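PDB 6BJA: acetyl-CoA acetyltransferase A from Ascaris suum, which probably catalyses the transfer of acetyl groups to and from coenzyme A in lipid metabolism, as thiolases do through an acyl-enzyme intermediate. Local coordinates for residues V117-S122 against C263-G268; P129-R134 against Q143-L148. One frame throughout, in Å; residues are numbered along the deposited sequence.

Contact 1: V117-S122 against C263-G268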
loop_
_atom_site.group_PDB
_atom_site.type_symbol
_atom_site.label_atom_id
_atom_site.label_comp_id
_atom_site.label_asym_id
_atom_site.label_seq_id
_atom_site.Cartn_x
_atom_site.Cartn_y
_atom_site.Cartn_z
ATOM N N VAL A 117 -17.602 -29.011 24.838
ATOM C CA VAL A 117 -16.888 -27.985 24.101
ATOM C C VAL A 117 -17.554 -27.727 22.762
ATOM O O VAL A 117 -18.340 -28.556 22.285
ATOM C CB VAL A 117 -15.413 -28.357 23.842
ATOM C CG1 VAL A 117 -14.681 -28.743 25.146
ATOM C CG2 VAL A 117 -15.314 -29.451 22.869
ATOM N N VAL A 118 -17.254 -26.574 22.175
ATOM C CA VAL A 118 -17.649 -26.323 20.798
ATOM C C VAL A 118 -16.385 -26.229 19.938
ATOM O O VAL A 118 -15.419 -25.535 20.289
ATOM C CB VAL A 118 -18.539 -25.054 20.666
ATOM C CG1 VAL A 118 -17.808 -23.751 21.000
ATOM C CG2 VAL A 118 -19.153 -25.018 19.245
ATOM N N ALA A 119 -16.379 -26.999 18.849
ATOM C CA ALA A 119 -15.272 -27.037 17.909
ATOM C C ALA A 119 -15.802 -26.592 16.555
ATOM O O ALA A 119 -16.828 -27.098 16.087
ATOM C CB ALA A 119 -14.704 -28.426 17.841
ATOM N N LEU A 120 -15.119 -25.655 15.915
ATOM C CA LEU A 120 -15.593 -25.115 14.661
ATOM C C LEU A 120 -14.464 -24.623 13.770
ATOM O O LEU A 120 -13.299 -24.575 14.168
ATOM C CB LEU A 120 -16.575 -23.966 14.942
ATOM C CG LEU A 120 -16.007 -22.745 15.647
ATOM C CD1 LEU A 120 -16.435 -21.483 14.957
ATOM C CD2 LEU A 120 -16.393 -22.754 17.114
ATOM N N GLY A 121 -14.849 -24.204 12.573
ATOM C CA GLY A 121 -13.943 -23.550 11.659
ATOM C C GLY A 121 -14.697 -22.445 10.958
ATOM O O GLY A 121 -15.904 -22.549 10.740
ATOM N N SER A 122 -13.970 -21.390 10.613
ATOM C CA SER A 122 -14.521 -20.250 9.906
ATOM C C SER A 122 -13.462 -19.623 9.037
ATOM O O SER A 122 -12.324 -19.435 9.467
ATOM C CB SER A 122 -15.048 -19.190 10.865
ATOM O OG SER A 122 -15.764 -18.195 10.135
ATOM N N CYS A 263 -19.512 -27.956 15.521
ATOM C CA CYS A 263 -20.112 -29.060 16.269
ATOM C C CYS A 263 -19.985 -28.820 17.755
ATOM O O CYS A 263 -18.945 -28.347 18.221
ATOM C CB CYS A 263 -19.435 -30.389 15.983
ATOM S SG CYS A 263 -19.427 -30.949 14.291
ATOM N N VAL A 264 -21.022 -29.166 18.514
ATOM C CA VAL A 264 -20.885 -29.238 19.969
ATOM C C VAL A 264 -20.566 -30.679 20.337
ATOM O O VAL A 264 -21.255 -31.597 19.904
ATOM C CB VAL A 264 -22.160 -28.756 20.684
ATOM C CG1 VAL A 264 -22.122 -29.060 22.173
ATOM C CG2 VAL A 264 -22.329 -27.289 20.469
ATOM N N LEU A 265 -19.526 -30.862 21.156
ATOM C CA LEU A 265 -19.118 -32.176 21.620
ATOM C C LEU A 265 -19.398 -32.278 23.113
ATOM O O LEU A 265 -19.243 -31.299 23.841
ATOM C CB LEU A 265 -17.625 -32.412 21.351
ATOM C CG LEU A 265 -17.138 -32.118 19.932
ATOM C CD1 LEU A 265 -15.625 -32.244 19.842
ATOM C CD2 LEU A 265 -17.772 -33.038 18.934
ATOM N N ALA A 266 -19.816 -33.453 23.561
ATOM C CA ALA A 266 -20.044 -33.667 24.990
ATOM C C ALA A 266 -19.652 -35.086 25.420
ATOM O O ALA A 266 -19.693 -36.032 24.630
ATOM C CB ALA A 266 -21.513 -33.387 25.344
ATOM N N SER A 267 -19.270 -35.221 26.696
ATOM C CA SER A 267 -18.880 -36.513 27.228
ATOM C C SER A 267 -20.087 -37.419 27.450
ATOM O O SER A 267 -21.223 -36.950 27.538
ATOM C CB SER A 267 -18.122 -36.331 28.548
ATOM O OG SER A 267 -19.026 -35.986 29.581
ATOM N N GLY A 268 -19.835 -38.721 27.547
ATOM C CA GLY A 268 -20.870 -39.676 27.888
ATOM C C GLY A 268 -21.553 -39.329 29.201
ATOM O O GLY A 268 -22.768 -39.521 29.335
#
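C263 faces A119 in a hydrogen-bonded antiparallel pair, each residue giving its N-H to the other's carbonyl. The bond from C263 N to A119 O is 2.9 Å long and nearly straight (175° at the hydrogen), and the return bond from A119 N reaches C263 O at 3.0 Å. C263 O also accepts the CA-H of V118 (CA to O 3.5 Å), and CG2 of V118 rests against the same oxygen. One step on, V264 lies opposite V118 as a non-hydrogen-bonded pair, where the chains draw in to 4.4 Å between CA atoms. Their side chains leave by the same face and touch methyl to methyl through the two CG2 branches; the V118 branch stands anti to its backbone N. V264 continues outward on this face to A44 and S48 of helix 33-48. These are neighbouring strands of the mixed sheet in the N-terminal half of the thiolase fold: strand 57-61 borders 116-124 on its far side, strand 11-23 borders 257-267, and helices cover both faces. L265, paired with V117, restores the two-bond pattern: its N sits 2.8 Å from V117 O, whereas the bond from V117 N comes in 22° out of the plane of the L265 carbonyl. On the face shared by V117, A119, C263 and L265, the CB and CD1 of L265 both lie 4.1 Å from V117 CG2. CD1 also touches A119 CB, loosely, at 4.4 Å, and I109 of helix 97-110 packs over L265. S267 is the N-cap of helix 268-274, and its OG bonds to V270 N.

Contact 2: P129-R134 against Q143-L148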
loop_
_atom_site.group_PDB
_atom_site.type_symbol
_atom_site.label_atom_id
_atom_site.label_comp_id
_atom_site.label_asym_id
_atom_site.label_seq_id
_atom_site.Cartn_x
_atom_site.Cartn_y
_atom_site.Cartn_z
ATOM N N PRO A 129 -6.362 -9.881 3.372
ATOM C CA PRO A 129 -5.796 -8.646 2.835
ATOM C C PRO A 129 -4.537 -8.842 2.017
ATOM O O PRO A 129 -4.128 -9.971 1.769
ATOM C CB PRO A 129 -5.477 -7.857 4.097
ATOM C CG PRO A 129 -4.995 -8.941 5.048
ATOM C CD PRO A 129 -5.942 -10.110 4.766
ATOM N N PHE A 130 -3.938 -7.718 1.627
ATOM C CA PHE A 130 -2.610 -7.695 1.056
ATOM C C PHE A 130 -1.660 -7.144 2.097
ATOM O O PHE A 130 -2.083 -6.399 2.975
ATOM C CB PHE A 130 -2.553 -6.847 -0.214
ATOM C CG PHE A 130 -3.483 -7.321 -1.289
ATOM C CD1 PHE A 130 -3.080 -8.285 -2.187
ATOM C CD2 PHE A 130 -4.746 -6.803 -1.387
ATOM C CE1 PHE A 130 -3.942 -8.726 -3.165
ATOM C CE2 PHE A 130 -5.606 -7.247 -2.367
ATOM C CZ PHE A 130 -5.189 -8.203 -3.251
ATOM N N TYR A 131 -0.387 -7.511 1.985
ATOM C CA TYR A 131 0.627 -7.116 2.949
ATOM C C TYR A 131 1.633 -6.136 2.361
ATOM O O TYR A 131 2.184 -6.366 1.288
ATOM C CB TYR A 131 1.397 -8.350 3.444
ATOM C CG TYR A 131 0.560 -9.493 3.992
ATOM C CD1 TYR A 131 -0.540 -9.247 4.799
ATOM C CD2 TYR A 131 0.908 -10.820 3.742
ATOM C CE1 TYR A 131 -1.272 -10.277 5.330
ATOM C CE2 TYR A 131 0.183 -11.858 4.264
ATOM C CZ TYR A 131 -0.915 -11.579 5.063
ATOM O OH TYR A 131 -1.652 -12.601 5.609
ATOM N N VAL A 132 1.865 -5.058 3.098
ATOM C CA VAL A 132 3.018 -4.165 2.917
ATOM C C VAL A 132 4.054 -4.508 3.973
ATOM O O VAL A 132 3.728 -4.542 5.152
ATOM C CB VAL A 132 2.608 -2.696 3.068
ATOM C CG1 VAL A 132 3.794 -1.766 2.904
ATOM C CG2 VAL A 132 1.528 -2.332 2.066
ATOM N N PRO A 133 5.305 -4.761 3.570
ATOM C CA PRO A 133 6.285 -5.149 4.596
ATOM C C PRO A 133 6.643 -4.022 5.556
ATOM O O PRO A 133 6.517 -2.840 5.225
ATOM C CB PRO A 133 7.509 -5.574 3.765
ATOM C CG PRO A 133 7.371 -4.851 2.503
ATOM C CD PRO A 133 5.891 -4.809 2.218
ATOM N N ARG A 134 7.040 -4.398 6.775
ATOM C CA ARG A 134 7.508 -3.467 7.778
ATOM C C ARG A 134 8.847 -2.914 7.328
ATOM O O ARG A 134 9.572 -3.571 6.595
ATOM C CB ARG A 134 7.632 -4.173 9.132
ATOM C CG ARG A 134 8.103 -3.302 10.317
ATOM C CD ARG A 134 7.013 -2.417 10.913
ATOM N NE ARG A 134 5.798 -3.165 11.149
ATOM C CZ ARG A 134 4.752 -2.743 11.843
ATOM N NH1 ARG A 134 4.736 -1.552 12.461
ATOM N NH2 ARG A 134 3.730 -3.551 11.955
ATOM N N GLN A 143 6.698 -5.619 -3.832
ATOM C CA GLN A 143 5.471 -6.319 -4.176
ATOM C C GLN A 143 4.512 -6.298 -2.996
ATOM O O GLN A 143 4.926 -6.515 -1.851
ATOM C CB GLN A 143 5.777 -7.763 -4.571
ATOM C CG GLN A 143 4.669 -8.440 -5.342
ATOM C CD GLN A 143 4.687 -8.080 -6.819
ATOM O OE1 GLN A 143 5.752 -7.978 -7.428
ATOM N NE2 GLN A 143 3.515 -7.894 -7.401
ATOM N N LEU A 144 3.244 -5.983 -3.260
ATOM C CA LEU A 144 2.179 -6.194 -2.289
ATOM C C LEU A 144 1.840 -7.669 -2.312
ATOM O O LEU A 144 1.472 -8.201 -3.350
ATOM C CB LEU A 144 0.942 -5.368 -2.634
ATOM C CG LEU A 144 0.431 -4.317 -1.675
ATOM C CD1 LEU A 144 1.559 -3.428 -1.254
ATOM C CD2 LEU A 144 -0.644 -3.521 -2.387
ATOM N N VAL A 145 1.981 -8.323 -1.173
ATOM C CA VAL A 145 1.835 -9.767 -1.075
ATOM C C VAL A 145 0.375 -10.093 -0.801
ATOM O O VAL A 145 -0.250 -9.470 0.044
ATOM C CB VAL A 145 2.712 -10.318 0.045
ATOM C CG1 VAL A 145 2.481 -11.814 0.244
ATOM C CG2 VAL A 145 4.174 -10.025 -0.249
ATOM N N ASP A 146 -0.149 -11.079 -1.527
ATOM C CA ASP A 146 -1.526 -11.537 -1.350
ATOM C C ASP A 146 -1.603 -12.598 -0.259
ATOM O O ASP A 146 -1.006 -13.659 -0.384
ATOM C CB ASP A 146 -2.039 -12.086 -2.677
ATOM C CG ASP A 146 -3.535 -12.317 -2.686
ATOM O OD1 ASP A 146 -4.108 -12.565 -1.610
ATOM O OD2 ASP A 146 -4.147 -12.213 -3.777
ATOM N N ALA A 147 -2.322 -12.305 0.819
ATOM C CA ALA A 147 -2.471 -13.249 1.916
ATOM C C ALA A 147 -2.961 -14.609 1.424
ATOM O O ALA A 147 -2.549 -15.637 1.941
ATOM C CB ALA A 147 -3.436 -12.704 2.970
ATOM N N LEU A 148 -3.854 -14.607 0.444
ATOM C CA LEU A 148 -4.412 -15.865 -0.056
ATOM C C LEU A 148 -3.341 -16.764 -0.626
ATOM O O LEU A 148 -3.349 -17.972 -0.411
ATOM C CB LEU A 148 -5.470 -15.601 -1.124
ATOM C CG LEU A 148 -6.725 -14.850 -0.739
ATOM C CD1 LEU A 148 -7.474 -14.507 -2.010
ATOM C CD2 LEU A 148 -7.578 -15.701 0.164
#
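Y131 lays its ring beside V145 and A147 in a two-stranded antiparallel hairpin, strand 130-132 against 145-146, closed by a long loop that reaches out to other subunits of the thiolase tetramer. The bump here is the A147 methyl. It points at the opposing strand and fills the hollow between P129 and the end of the tyrosine: its CB lies 3.1 Å from P129 O and 3.2 Å from Y131 OH, with Y131 CZ a little farther off. Chi1 (-53°) sets Y131 CG anti to its carbonyl carbon; CD2 of the ring meets V145 CG1, while the hydroxyl goes on to a hydrogen bond with D151. The backbones pair here, Y131 N to V145 O at 2.8 Å and V145 N back to Y131 O, and a third bond from A147 N to P129 O carries the pairing into the first turn of helix 147-153. On the other face, L144 sits between F130 and V132. Its CG meets F130 CB, and its CD1 presses to 3.5 Å from V132 CG2, tighter than usual for two methyls. The edge of the F130 ring borders V145 O, and its CE1 approaches OD2 of D146, the ring and carboxylate planes turned 57° apart. R134 of the second subunit serves both side chains, in a cation-pi contact with F130 and an intersubunit salt bridge to D146 OD1; OD2 accepts from G140 N of the third subunit. D146 is also the N-cap of helix 147-153: L148 N meets its OD1 at 2.9 Å, from above the carboxylate plane.

Both are antiparallel strand pairings, in different places: all six touching residues of contact 1 are buried, and most of those of contact 2. Contact 1 joins two inner strands of the large mixed sheet, and no other chain touches it. Contact 2 lies about 34 Å away, centre to centre, in a hairpin that begins soon after strand 116-124 ends and leaves the body of the subunit. Its burial owes much to neighbouring chains, one of which continues the ladder. The chemistry follows: contact 1 relies on backbone bonds and aliphatic side chains between helices of its own chain, whereas contact 2 adds aromatic rings and a carboxylate with partners in other subunits. Each second segment runs on into a helix.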